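Local coordinates for transcriptional regulator (Pseudomonas aeruginosa, PDB 3E7Q), which probably represses transcription as a dimeric TetR-family regulator that binds operator DNA through an N-terminal helix-turn-helix domain, at residues E21-C26 against D59-E64; L76-I81 against R138-G143; A98-E103 against Q188-C193; G118-G121 against A125-R128; R146-A149 against G153-D156. All blocks are in the same frame, centred on the assembly; numbering follows the deposited sequence.

Contact 1: E21-C26 against D59-E64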
loop_
_atom_site.group_PDB
_atom_site.type_symbol
_atom_site.label_atom_id
_atom_site.label_comp_id
_atom_site.label_asym_id
_atom_site.label_seq_id
_atom_site.Cartn_x
_atom_site.Cartn_y
_atom_site.Cartn_z
ATOM N N GLU B 21 14.387 -17.364 0.858
ATOM C CA GLU B 21 14.446 -16.968 -0.571
ATOM C C GLU B 21 13.514 -17.832 -1.502
ATOM O O GLU B 21 12.922 -17.300 -2.442
ATOM C CB GLU B 21 15.922 -16.973 -1.077
ATOM C CG GLU B 21 16.137 -16.479 -2.550
ATOM C CD GLU B 21 17.614 -16.574 -3.083
ATOM O OE1 GLU B 21 18.079 -17.690 -3.448
ATOM O OE2 GLU B 21 18.295 -15.502 -3.185
ATOM N N ALA B 22 13.386 -19.140 -1.245
ATOM C CA ALA B 22 12.408 -19.971 -1.997
ATOM C C ALA B 22 10.931 -19.557 -1.723
ATOM O O ALA B 22 10.078 -19.521 -2.653
ATOM C CB ALA B 22 12.616 -21.461 -1.711
ATOM N N THR B 23 10.644 -19.246 -0.453
ATOM C CA THR B 23 9.339 -18.751 -0.020
ATOM C C THR B 23 9.021 -17.434 -0.727
ATOM O O THR B 23 7.898 -17.275 -1.267
ATOM C CB THR B 23 9.304 -18.597 1.528
ATOM O OG1 THR B 23 9.666 -19.846 2.111
ATOM C CG2 THR B 23 7.951 -18.178 2.062
ATOM N N LEU B 24 9.995 -16.490 -0.751
ATOM C CA LEU B 24 9.742 -15.217 -1.435
ATOM C C LEU B 24 9.467 -15.368 -2.955
ATOM O O LEU B 24 8.668 -14.607 -3.519
ATOM C CB LEU B 24 10.869 -14.218 -1.192
ATOM C CG LEU B 24 11.105 -13.799 0.275
ATOM C CD1 LEU B 24 12.487 -13.189 0.362
ATOM C CD2 LEU B 24 9.960 -12.879 0.777
ATOM N N ALA B 25 10.121 -16.340 -3.585
ATOM C CA ALA B 25 10.019 -16.607 -5.037
ATOM C C ALA B 25 8.723 -17.264 -5.334
ATOM O O ALA B 25 8.044 -16.918 -6.297
ATOM C CB ALA B 25 11.227 -17.520 -5.570
ATOM N N CYS B 26 8.365 -18.217 -4.492
ATOM C CA CYS B 26 7.033 -18.795 -4.571
ATOM C C CYS B 26 5.877 -17.798 -4.374
ATOM O O CYS B 26 4.855 -17.903 -5.085
ATOM C CB CYS B 26 6.907 -19.928 -3.586
ATOM S SG CYS B 26 5.296 -20.627 -3.615
ATOM N N ASP B 59 2.123 -21.332 6.599
ATOM C CA ASP B 59 2.012 -20.117 7.413
ATOM C C ASP B 59 3.342 -19.767 8.098
ATOM O O ASP B 59 3.765 -18.642 8.063
ATOM C CB ASP B 59 0.870 -20.224 8.434
ATOM C CG ASP B 59 -0.480 -20.346 7.791
ATOM O OD1 ASP B 59 -0.610 -20.151 6.527
ATOM O OD2 ASP B 59 -1.447 -20.651 8.563
ATOM N N ALA B 60 3.976 -20.764 8.706
ATOM C CA ALA B 60 5.220 -20.603 9.416
ATOM C C ALA B 60 6.409 -20.222 8.512
ATOM O O ALA B 60 7.283 -19.479 8.921
ATOM C CB ALA B 60 5.528 -21.858 10.124
ATOM N N LEU B 61 6.443 -20.738 7.289
ATOM C CA LEU B 61 7.481 -20.365 6.326
ATOM C C LEU B 61 7.293 -18.933 5.876
ATOM O O LEU B 61 8.250 -18.207 5.711
ATOM C CB LEU B 61 7.497 -21.321 5.106
ATOM C CG LEU B 61 8.104 -22.687 5.390
ATOM C CD1 LEU B 61 7.688 -23.753 4.323
ATOM C CD2 LEU B 61 9.635 -22.578 5.517
ATOM N N VAL B 62 6.057 -18.519 5.692
ATOM C CA VAL B 62 5.768 -17.148 5.213
ATOM C C VAL B 62 6.066 -16.116 6.331
ATOM O O VAL B 62 6.760 -15.122 6.063
ATOM C CB VAL B 62 4.337 -17.026 4.657
ATOM C CG1 VAL B 62 3.950 -15.595 4.442
ATOM C CG2 VAL B 62 4.162 -17.847 3.332
ATOM N N ALA B 63 5.613 -16.396 7.564
ATOM C CA ALA B 63 5.998 -15.606 8.738
ATOM C C ALA B 63 7.516 -15.500 8.891
ATOM O O ALA B 63 8.041 -14.411 9.146
ATOM C CB ALA B 63 5.378 -16.176 10.024
ATOM N N GLU B 64 8.243 -16.591 8.704
ATOM C CA GLU B 64 9.714 -16.488 8.739
ATOM C C GLU B 64 10.300 -15.573 7.653
ATOM O O GLU B 64 11.214 -14.769 7.924
ATOM C CB GLU B 64 10.396 -17.839 8.610
ATOM C CG GLU B 64 10.797 -18.558 9.908
ATOM C CD GLU B 64 11.701 -17.740 10.858
ATOM O OE1 GLU B 64 12.969 -17.839 10.786
ATOM O OE2 GLU B 64 11.118 -17.051 11.726
HETATM O O HOH W 1 10.412 -19.083 4.586
#
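Thr23 on helix 12-34 faces Val62 on helix 58-82, and their CA atoms, 6.5 Å apart, mark the nearest backbone approach of 21-26 and 59-64. Both segments are continuous helix, and Thr23 alone represents the first of them in the contact, meeting Leu61 and Val62 of the second. Its CB points toward them. With OG1 beside the backbone N (chi1 -55°), CG2 is left anti to that nitrogen and faces the carbonyl oxygen Leu61 O, with Thr23 CG2 to Leu61 O at 3.7 Å. On its other flank the same Thr23 CG2 lies 4.0 Å from Val62 CG2, the branch of the valine beside its own backbone N. OG1, turned toward the N-terminal side of its helix, passes Leu61 CB at 4.0 Å. The two segments belong to the TetR-type DNA-binding domain, where helix 12-34 and the start of helix 58-82 flank the predicted helix-turn-helix of residues 36-55; Ile40 of helix 37-44 touches both Thr23 and Leu61, while Phe116 and Phe32 close in on Val62. No direct hydrogen bond joins the segments. One water does so instead, donating to Thr23 OG1 over 2.7 Å and to Leu61 O over 2.6 Å. The hydroxyl is engaged twice, since it also hydrogen-bonds to Leu19 O, one turn earlier in its own helix. These two bonds fix the rotation of the hydroxyl, which belongs to a buried residue.

Contact 2: L76-I81 against R138-G143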
loop_
_atom_site.group_PDB
_atom_site.type_symbol
_atom_site.label_atom_id
_atom_site.label_comp_id
_atom_site.label_asym_id
_atom_site.label_seq_id
_atom_site.Cartn_x
_atom_site.Cartn_y
_atom_site.Cartn_z
ATOM N N LEU B 76 18.650 -1.610 8.177
ATOM C CA LEU B 76 19.190 -0.608 7.300
ATOM C C LEU B 76 18.708 0.766 7.768
ATOM O O LEU B 76 19.470 1.706 7.745
ATOM C CB LEU B 76 18.785 -0.872 5.854
ATOM C CG LEU B 76 19.428 -2.069 5.172
ATOM C CD1 LEU B 76 18.891 -2.111 3.743
ATOM C CD2 LEU B 76 20.992 -2.034 5.224
ATOM N N LEU B 77 17.434 0.863 8.171
ATOM C CA LEU B 77 16.872 2.146 8.614
ATOM C C LEU B 77 17.476 2.627 9.960
ATOM O O LEU B 77 17.724 3.817 10.119
ATOM C CB LEU B 77 15.354 2.091 8.663
ATOM C CG LEU B 77 14.714 1.992 7.257
ATOM C CD1 LEU B 77 13.195 1.832 7.323
ATOM C CD2 LEU B 77 15.126 3.166 6.349
ATOM N N ARG B 78 17.717 1.703 10.897
ATOM C CA ARG B 78 18.411 2.027 12.140
ATOM C C ARG B 78 19.804 2.473 11.863
ATOM O O ARG B 78 20.280 3.393 12.517
ATOM C CB ARG B 78 18.496 0.856 13.117
ATOM C CG ARG B 78 17.198 0.646 13.882
ATOM C CD ARG B 78 17.214 -0.583 14.855
ATOM N NE ARG B 78 15.894 -0.664 15.495
ATOM C CZ ARG B 78 15.038 -1.684 15.408
ATOM N NH1 ARG B 78 15.362 -2.814 14.763
ATOM N NH2 ARG B 78 13.846 -1.571 15.999
ATOM N N GLY B 79 20.460 1.789 10.924
ATOM C CA GLY B 79 21.836 2.102 10.546
ATOM C C GLY B 79 21.952 3.543 10.077
ATOM O O GLY B 79 22.883 4.253 10.466
ATOM N N ALA B 80 20.998 3.957 9.233
ATOM C CA ALA B 80 21.025 5.268 8.621
ATOM C C ALA B 80 20.832 6.365 9.697
ATOM O O ALA B 80 21.575 7.352 9.692
ATOM C CB ALA B 80 20.008 5.355 7.513
ATOM N N ILE B 81 19.910 6.157 10.648
ATOM C CA ILE B 81 19.789 7.039 11.839
ATOM C C ILE B 81 21.041 7.068 12.781
ATOM O O ILE B 81 21.494 8.153 13.194
ATOM C CB ILE B 81 18.494 6.744 12.617
ATOM C CG1 ILE B 81 17.285 7.190 11.785
ATOM C CG2 ILE B 81 18.482 7.436 13.976
ATOM C CD1 ILE B 81 15.978 6.813 12.404
ATOM N N ARG B 138 7.552 2.547 13.515
ATOM C CA ARG B 138 7.022 3.781 14.155
ATOM C C ARG B 138 7.796 4.228 15.415
ATOM O O ARG B 138 7.941 5.418 15.618
ATOM C CB ARG B 138 5.516 3.653 14.472
ATOM C CG ARG B 138 4.621 3.749 13.244
ATOM C CD ARG B 138 3.164 3.687 13.595
ATOM N NE ARG B 138 2.830 2.363 14.156
ATOM C CZ ARG B 138 2.227 2.143 15.318
ATOM N NH1 ARG B 138 1.810 3.127 16.085
ATOM N NH2 ARG B 138 2.021 0.917 15.713
ATOM N N ALA B 139 8.196 3.300 16.286
ATOM C CA ALA B 139 8.961 3.621 17.503
ATOM C C ALA B 139 10.239 4.351 17.084
ATOM O O ALA B 139 10.618 5.327 17.727
ATOM C CB ALA B 139 9.320 2.353 18.324
ATOM N N LEU B 140 10.895 3.893 16.007
ATOM C CA LEU B 140 12.111 4.572 15.512
ATOM C C LEU B 140 11.844 6.020 15.135
ATOM O O LEU B 140 12.661 6.925 15.420
ATOM C CB LEU B 140 12.605 3.882 14.267
ATOM C CG LEU B 140 14.070 3.743 13.942
ATOM C CD1 LEU B 140 14.840 3.046 15.111
ATOM C CD2 LEU B 140 14.141 2.914 12.693
ATOM N N LEU B 141 10.733 6.222 14.431
ATOM C CA LEU B 141 10.340 7.548 13.985
ATOM C C LEU B 141 9.808 8.390 15.145
ATOM O O LEU B 141 10.035 9.587 15.148
ATOM C CB LEU B 141 9.342 7.497 12.816
ATOM C CG LEU B 141 9.883 7.088 11.451
ATOM C CD1 LEU B 141 8.743 6.736 10.527
ATOM C CD2 LEU B 141 10.783 8.223 10.865
ATOM N N VAL B 142 9.174 7.786 16.151
ATOM C CA VAL B 142 8.752 8.593 17.296
ATOM C C VAL B 142 9.918 9.138 18.088
ATOM O O VAL B 142 9.810 10.251 18.570
ATOM C CB VAL B 142 7.627 8.034 18.290
ATOM C CG1 VAL B 142 6.783 6.913 17.742
ATOM C CG2 VAL B 142 8.154 7.831 19.765
ATOM N N GLY B 143 11.010 8.363 18.223
ATOM C CA GLY B 143 12.201 8.809 18.959
ATOM C C GLY B 143 12.830 10.035 18.330
ATOM O O GLY B 143 13.269 10.964 19.029
#
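Leu140 is the one residue of 138-143 that enters the contact in earnest, reaching toward Leu77, Arg78 and Ile81 on helix 58-82. It supplies 97 Å² of the 192 Å² buried between the segments. The packing is closest at its branch tips: Leu140 CD1 lies 3.6 Å from Arg78 CG, and CD2 is 4.0 Å from that same carbon, so the arginine methylene sits against both methyls. Ile81 reaches in with CD1, 3.9 Å from Leu140 CG, the two side chains running past each other in opposite senses. The looser part is next to it, where Leu77 CB stays 4.3 Å from Leu140 CD2, and the axes of the two short segments remain 11.2 Å apart at only 13° from parallel. On the more exposed flank the extended Arg78 chain carries its guanidinium past Leu140 CD1 obliquely, to a long, weak ion pair with Glu136. Helix 58-82 runs on from the DNA-binding domain into the C-terminal domain, where Phe95 of helix 88-99 covers Leu77 and Ile81. No hydrogen bond crosses between the segments, so their mutual hold rests on dispersion and hydrophobic burial, without directional constraint.

Contact 3: A98-E103 against Q188-C193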
loop_
_atom_site.group_PDB
_atom_site.type_symbol
_atom_site.label_atom_id
_atom_site.label_comp_id
_atom_site.label_asym_id
_atom_site.label_seq_id
_atom_site.Cartn_x
_atom_site.Cartn_y
_atom_site.Cartn_z
ATOM N N ALA B 98 17.971 6.695 2.975
ATOM C CA ALA B 98 17.944 5.220 2.990
ATOM C C ALA B 98 16.646 4.670 2.391
ATOM O O ALA B 98 16.666 3.678 1.615
ATOM C CB ALA B 98 18.189 4.649 4.356
ATOM N N SER B 99 15.538 5.336 2.708
ATOM C CA SER B 99 14.195 4.900 2.262
ATOM C C SER B 99 13.993 4.882 0.749
ATOM O O SER B 99 13.197 4.104 0.257
ATOM C CB SER B 99 13.100 5.808 2.846
ATOM O OG SER B 99 12.938 5.635 4.246
ATOM N N PHE B 100 14.693 5.746 0.030
ATOM C CA PHE B 100 14.533 5.905 -1.405
ATOM C C PHE B 100 15.815 5.497 -2.160
ATOM O O PHE B 100 15.950 5.726 -3.352
ATOM C CB PHE B 100 14.098 7.350 -1.709
ATOM C CG PHE B 100 12.673 7.633 -1.289
ATOM C CD1 PHE B 100 11.634 7.309 -2.103
ATOM C CD2 PHE B 100 12.377 8.214 -0.043
ATOM C CE1 PHE B 100 10.291 7.541 -1.681
ATOM C CE2 PHE B 100 11.085 8.431 0.357
ATOM C CZ PHE B 100 10.058 8.109 -0.466
ATOM N N SER B 101 16.729 4.842 -1.449
ATOM C CA SER B 101 17.904 4.223 -2.022
ATOM C C SER B 101 17.449 2.959 -2.720
ATOM O O SER B 101 16.365 2.451 -2.433
ATOM C CB SER B 101 18.904 3.871 -0.907
ATOM O OG SER B 101 18.392 2.800 -0.114
ATOM N N ALA B 102 18.265 2.483 -3.649
ATOM C CA ALA B 102 18.008 1.271 -4.437
ATOM C C ALA B 102 17.755 0.019 -3.579
ATOM O O ALA B 102 16.982 -0.841 -3.936
ATOM C CB ALA B 102 19.186 1.040 -5.365
ATOM N N GLU B 103 18.393 -0.058 -2.421
ATOM C CA GLU B 103 18.222 -1.174 -1.488
ATOM C C GLU B 103 16.753 -1.278 -0.995
ATOM O O GLU B 103 16.064 -2.282 -1.244
ATOM C CB GLU B 103 19.212 -1.021 -0.329
ATOM C CG GLU B 103 20.720 -1.177 -0.728
ATOM C CD GLU B 103 21.324 0.035 -1.508
ATOM O OE1 GLU B 103 20.896 1.180 -1.255
ATOM O OE2 GLU B 103 22.228 -0.164 -2.386
ATOM N N GLN B 188 12.752 13.250 -5.614
ATOM C CA GLN B 188 11.477 13.811 -5.288
ATOM C C GLN B 188 10.800 13.213 -4.049
ATOM O O GLN B 188 10.157 13.918 -3.336
ATOM C CB GLN B 188 10.556 13.731 -6.499
ATOM C CG GLN B 188 10.920 14.802 -7.529
ATOM C CD GLN B 188 10.037 14.739 -8.759
ATOM O OE1 GLN B 188 9.631 13.658 -9.174
ATOM N NE2 GLN B 188 9.729 15.890 -9.346
ATOM N N GLY B 189 10.960 11.919 -3.802
ATOM C CA GLY B 189 10.399 11.266 -2.617
ATOM C C GLY B 189 11.025 11.810 -1.343
ATOM O O GLY B 189 10.305 12.167 -0.382
ATOM N N VAL B 190 12.353 11.912 -1.352
ATOM C CA VAL B 190 13.090 12.627 -0.269
ATOM C C VAL B 190 12.541 14.054 -0.106
ATOM O O VAL B 190 12.145 14.456 0.992
ATOM C CB VAL B 190 14.625 12.655 -0.490
ATOM C CG1 VAL B 190 15.318 13.291 0.711
ATOM C CG2 VAL B 190 15.145 11.239 -0.745
ATOM N N GLN B 191 12.465 14.779 -1.208
ATOM C CA GLN B 191 11.943 16.140 -1.207
ATOM C C GLN B 191 10.562 16.236 -0.582
ATOM O O GLN B 191 10.293 17.139 0.202
ATOM C CB GLN B 191 11.925 16.699 -2.653
ATOM C CG GLN B 191 11.302 18.085 -2.797
ATOM C CD GLN B 191 11.114 18.540 -4.247
ATOM O OE1 GLN B 191 11.483 17.862 -5.190
ATOM N NE2 GLN B 191 10.542 19.717 -4.407
ATOM N N ILE B 192 9.665 15.330 -0.950
ATOM C CA ILE B 192 8.313 15.279 -0.344
ATOM C C ILE B 192 8.385 15.060 1.178
ATOM O O ILE B 192 7.638 15.682 1.980
ATOM C CB ILE B 192 7.453 14.196 -1.049
ATOM C CG1 ILE B 192 7.071 14.672 -2.473
ATOM C CG2 ILE B 192 6.228 13.809 -0.217
ATOM C CD1 ILE B 192 6.372 13.562 -3.359
ATOM N N CYS B 193 9.327 14.224 1.600
ATOM C CA CYS B 193 9.449 13.916 3.024
ATOM C C CYS B 193 10.028 15.039 3.805
ATOM O O CYS B 193 9.530 15.348 4.882
ATOM C CB CYS B 193 10.248 12.643 3.250
ATOM S SG CYS B 193 9.374 11.187 2.626
#
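Aromatic contacts dominate, with Phe100 facing Gly189 and Val190 of helix 186-204. Gly189 CA stands 3.9 Å from the ring centroid and 16° off the ring normal, a CH-pi contact over one face; the absence of a side chain there lets the ring lie directly on the helix backbone. Val190 N sits over the same face, toward the rim. Cys193 adds a sulfur-aromatic contact at an oblique setting, its SG 5.2 Å from the centroid and 73° off the normal, with Phe100 CE2 the touching atom at 4.0 Å. Purely apolar packing joins Phe100 CB to Val190 CG2 at 4.1 Å. Phe100 is the first residue to leave the helical conformation after helix 88-99, so the ring joins the end of that helix to helix 186-204 within the all-helical C-terminal domain of the TetR fold; Leu170 and Leu173 of helix 159-179 also touch it. No hydrogen bond crosses the contact; within the turn, Ala98 O accepts from both Ser101 OG, at 2.6 Å, and Ser101 N, at 3.3 Å. Other residues of helix 186-204 meet the second subunit, where Gln191 NE2 hydrogen-bonds to Arg207 O of that subunit and Ile192 packs on its Ser165.

Contact 4: G118-G121 against A125-R128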
loop_
_atom_site.group_PDB
_atom_site.type_symbol
_atom_site.label_atom_id
_atom_site.label_comp_id
_atom_site.label_asym_id
_atom_site.label_seq_id
_atom_site.Cartn_x
_atom_site.Cartn_y
_atom_site.Cartn_z
ATOM N N GLY B 118 -1.694 -9.498 2.324
ATOM C CA GLY B 118 -2.925 -10.247 2.102
ATOM C C GLY B 118 -3.098 -11.350 3.130
ATOM O O GLY B 118 -4.214 -11.683 3.488
ATOM N N ALA B 119 -1.996 -11.929 3.582
ATOM C CA ALA B 119 -2.012 -12.933 4.621
ATOM C C ALA B 119 -2.292 -12.334 6.025
ATOM O O ALA B 119 -2.592 -13.088 6.932
ATOM C CB ALA B 119 -0.718 -13.677 4.612
ATOM N N VAL B 120 -2.131 -11.009 6.204
ATOM C CA VAL B 120 -2.233 -10.381 7.501
ATOM C C VAL B 120 -3.651 -10.560 8.083
ATOM O O VAL B 120 -3.804 -10.919 9.257
ATOM C CB VAL B 120 -1.755 -8.894 7.504
ATOM C CG1 VAL B 120 -2.366 -8.124 8.654
ATOM C CG2 VAL B 120 -0.273 -8.819 7.569
ATOM N N GLY B 121 -4.671 -10.428 7.244
ATOM C CA GLY B 121 -6.049 -10.409 7.752
ATOM C C GLY B 121 -6.652 -11.758 8.147
ATOM O O GLY B 121 -7.566 -11.836 9.028
ATOM N N ALA B 125 -0.771 -15.266 12.982
ATOM C CA ALA B 125 0.679 -15.257 13.107
ATOM C C ALA B 125 1.341 -14.227 12.201
ATOM O O ALA B 125 2.267 -13.529 12.627
ATOM C CB ALA B 125 1.281 -16.720 12.850
ATOM N N ILE B 126 0.849 -14.106 10.972
ATOM C CA ILE B 126 1.331 -13.091 10.035
ATOM C C ILE B 126 0.897 -11.681 10.455
ATOM O O ILE B 126 1.693 -10.712 10.365
ATOM C CB ILE B 126 0.899 -13.433 8.579
ATOM C CG1 ILE B 126 1.541 -14.806 8.231
ATOM C CG2 ILE B 126 1.261 -12.288 7.654
ATOM C CD1 ILE B 126 1.205 -15.393 6.823
ATOM N N GLY B 127 -0.352 -11.604 10.948
ATOM C CA GLY B 127 -0.890 -10.436 11.597
ATOM C C GLY B 127 -0.017 -9.921 12.698
ATOM O O GLY B 127 0.201 -8.718 12.799
ATOM N N ARG B 128 0.504 -10.834 13.514
ATOM C CA ARG B 128 1.310 -10.441 14.622
ATOM C C ARG B 128 2.720 -10.004 14.169
ATOM O O ARG B 128 3.331 -9.156 14.821
ATOM C CB ARG B 128 1.395 -11.549 15.663
ATOM C CG ARG B 128 0.061 -12.014 16.265
ATOM C CD ARG B 128 0.304 -12.959 17.504
ATOM N NE ARG B 128 1.080 -14.190 17.200
ATOM C CZ ARG B 128 0.587 -15.411 16.880
ATOM N NH1 ARG B 128 -0.729 -15.656 16.772
ATOM N NH2 ARG B 128 1.437 -16.426 16.630
#
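Val120 and Gly127 bring the backbones of 118-121 and 125-128 to within 4.3 Å between CA atoms, as the chain turns from helix 110-120 into helix 124-152. Gly127 has no side chain to hold the two helix ends apart, and Val120 O accordingly comes to 3.8 Å from Gly127 CA. Val120 CG1, anti to the backbone N, approaches that same Gly127 CA at 4.0 Å, so the valine borders the glycine with a methyl as well as its carbonyl. Its other methyl, Val120 CG2, meets Ile126 CG2 at 3.8 Å. Ile126 points back at the first segment and spreads two branches over it: CG2 reaches Val120 CG2 and also lies 3.9 Å from Ala119 CB, whereas the CG1 branch, placed anti to the carbonyl carbon (chi1 -61°), swings CD1 onto that same alanine. Ala119 CB to Ile126 CD1 measures 3.4 Å, shorter than usual van der Waals contact, which marks a tight spot. This turn is at the junction of the two domains of the TetR fold: Phe32 of helix 12-34 touches Ala119 and Ile126, Tyr66 of helix 58-82 touches Val120 and Ile126, and Val120 also packs on Leu179 of the second subunit. With no hydrogen bond between them, the segments meet at this corner through close-packed aliphatic carbons and through a close backbone approach at Gly127.

Contact 5: R146-A149 against G153-D156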
loop_
_atom_site.group_PDB
_atom_site.type_symbol
_atom_site.label_atom_id
_atom_site.label_comp_id
_atom_site.label_asym_id
_atom_site.label_seq_id
_atom_site.Cartn_x
_atom_site.Cartn_y
_atom_site.Cartn_z
ATOM N N ARG B 146 10.428 13.122 18.560
ATOM C CA ARG B 146 10.572 13.664 19.900
ATOM C C ARG B 146 11.788 14.494 20.094
ATOM O O ARG B 146 11.711 15.504 20.761
ATOM C CB ARG B 146 10.638 12.576 20.923
ATOM C CG ARG B 146 9.286 11.991 21.099
ATOM C CD ARG B 146 9.201 11.164 22.320
ATOM N NE ARG B 146 7.815 10.827 22.453
ATOM C CZ ARG B 146 7.378 9.681 22.919
ATOM N NH1 ARG B 146 8.253 8.757 23.303
ATOM N NH2 ARG B 146 6.063 9.464 22.953
ATOM N N GLN B 147 12.909 14.045 19.558
ATOM C CA GLN B 147 14.125 14.882 19.492
ATOM C C GLN B 147 13.826 16.193 18.774
ATOM O O GLN B 147 14.098 17.254 19.293
ATOM C CB GLN B 147 15.223 14.102 18.757
ATOM C CG GLN B 147 16.580 14.531 19.098
ATOM C CD GLN B 147 17.662 13.962 18.192
ATOM O OE1 GLN B 147 17.427 13.094 17.369
ATOM N NE2 GLN B 147 18.849 14.452 18.369
ATOM N N LEU B 148 13.201 16.098 17.609
ATOM C CA LEU B 148 12.739 17.265 16.867
ATOM C C LEU B 148 11.897 18.235 17.670
ATOM O O LEU B 148 12.145 19.452 17.628
ATOM C CB LEU B 148 11.977 16.895 15.599
ATOM C CG LEU B 148 11.766 17.963 14.510
ATOM C CD1 LEU B 148 13.099 18.464 13.931
ATOM C CD2 LEU B 148 10.918 17.364 13.387
ATOM N N ALA B 149 10.920 17.688 18.369
ATOM C CA ALA B 149 10.036 18.445 19.232
ATOM C C ALA B 149 10.774 19.159 20.383
ATOM O O ALA B 149 10.483 20.330 20.687
ATOM C CB ALA B 149 8.937 17.509 19.785
ATOM N N GLY B 153 10.879 23.983 21.058
ATOM C CA GLY B 153 10.597 22.913 21.887
ATOM C C GLY B 153 9.070 23.013 21.945
ATOM O O GLY B 153 8.509 23.931 22.531
ATOM N N TRP B 154 8.429 22.034 21.309
ATOM C CA TRP B 154 6.980 21.966 21.148
ATOM C C TRP B 154 6.351 21.445 22.425
ATOM O O TRP B 154 6.746 20.420 22.950
ATOM C CB TRP B 154 6.668 21.092 19.943
ATOM C CG TRP B 154 7.436 21.566 18.675
ATOM C CD1 TRP B 154 7.915 22.802 18.437
ATOM C CD2 TRP B 154 7.697 20.809 17.495
ATOM N NE1 TRP B 154 8.495 22.878 17.198
ATOM C CE2 TRP B 154 8.399 21.653 16.604
ATOM C CE3 TRP B 154 7.432 19.488 17.104
ATOM C CZ2 TRP B 154 8.841 21.218 15.369
ATOM C CZ3 TRP B 154 7.870 19.061 15.851
ATOM C CH2 TRP B 154 8.557 19.916 15.007
ATOM N N ALA B 155 5.388 22.193 22.938
ATOM C CA ALA B 155 4.780 21.954 24.253
ATOM C C ALA B 155 4.088 20.580 24.399
ATOM O O ALA B 155 4.457 19.773 25.303
ATOM C CB ALA B 155 3.781 23.132 24.611
ATOM N N ASP B 156 3.077 20.287 23.604
ATOM C CA ASP B 156 2.555 18.889 23.677
ATOM C C ASP B 156 2.317 18.322 22.318
ATOM O O ASP B 156 1.254 18.441 21.740
ATOM C CB ASP B 156 1.284 18.707 24.466
ATOM C CG ASP B 156 0.299 19.774 24.201
ATOM O OD1 ASP B 156 0.594 20.934 24.598
ATOM O OD2 ASP B 156 -0.782 19.440 23.652
#
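Ala149 O accepts a hydrogen bond from Trp154 N, 2.7 Å long with an angle of 154° at the hydrogen, although the place of that oxygen is uncertain because it lies implausibly near Gly153 CA in the model. The bond spans five residues, one more than in the alpha helix, as the chain leaves helix 124-152. A cis peptide bond precedes Gly153, and the residues from 153 to 156 form no regular helix or strand. The ring contact does not depend on that oxygen: the Trp154 ring lies over Ala149, whose CA stands 3.4 Å above the indole plane, toward the rim. Trp154 CE3 is the nearest ring atom, 3.5 Å from Ala149 CA and 3.7 Å from Ala149 CB. Trp154 CG lies anti to the carbonyl carbon, and chi1 -53° and chi2 -24° together place the six-membered ring over Ala149. Its far corner, CH2, touches Leu148 CG and Leu148 CD2, both at 3.8 Å. In the all-helical C-terminal domain of this TetR-type protein, the turn leads from helix 124-152 to helix 159-179, and the indole lies against helix 186-204, touching Leu200 and Glu201. His205 stacks on the ring, and Phe157 meets it edge-to-face, so three aromatic groups gather at this end of the domain. Leu148 is packed against Leu92 of helix 88-99 and Val197 of helix 186-204.

Contacts 1 and 5 are the farthest apart of the five, about 41 Å between centres. Contact 1 flanks the predicted helix-turn-helix and touches contact 4, Val62 CG1 lying 3.6 Å from Ile126 CD1, probably where the DNA-binding and C-terminal domains meet; their centres are about 13 Å apart. Helix 58-82 links contact 1 to contact 2, whose centres are about 26 Å apart. Contacts 2 and 3 touch through Ala80 CB and Ala98 CB, at 3.7 Å. Helix 124-152 threads contacts 4, 2 and 5 in chain order. Contacts 3 and 4, about 27 Å apart between centres, both meet the second subunit.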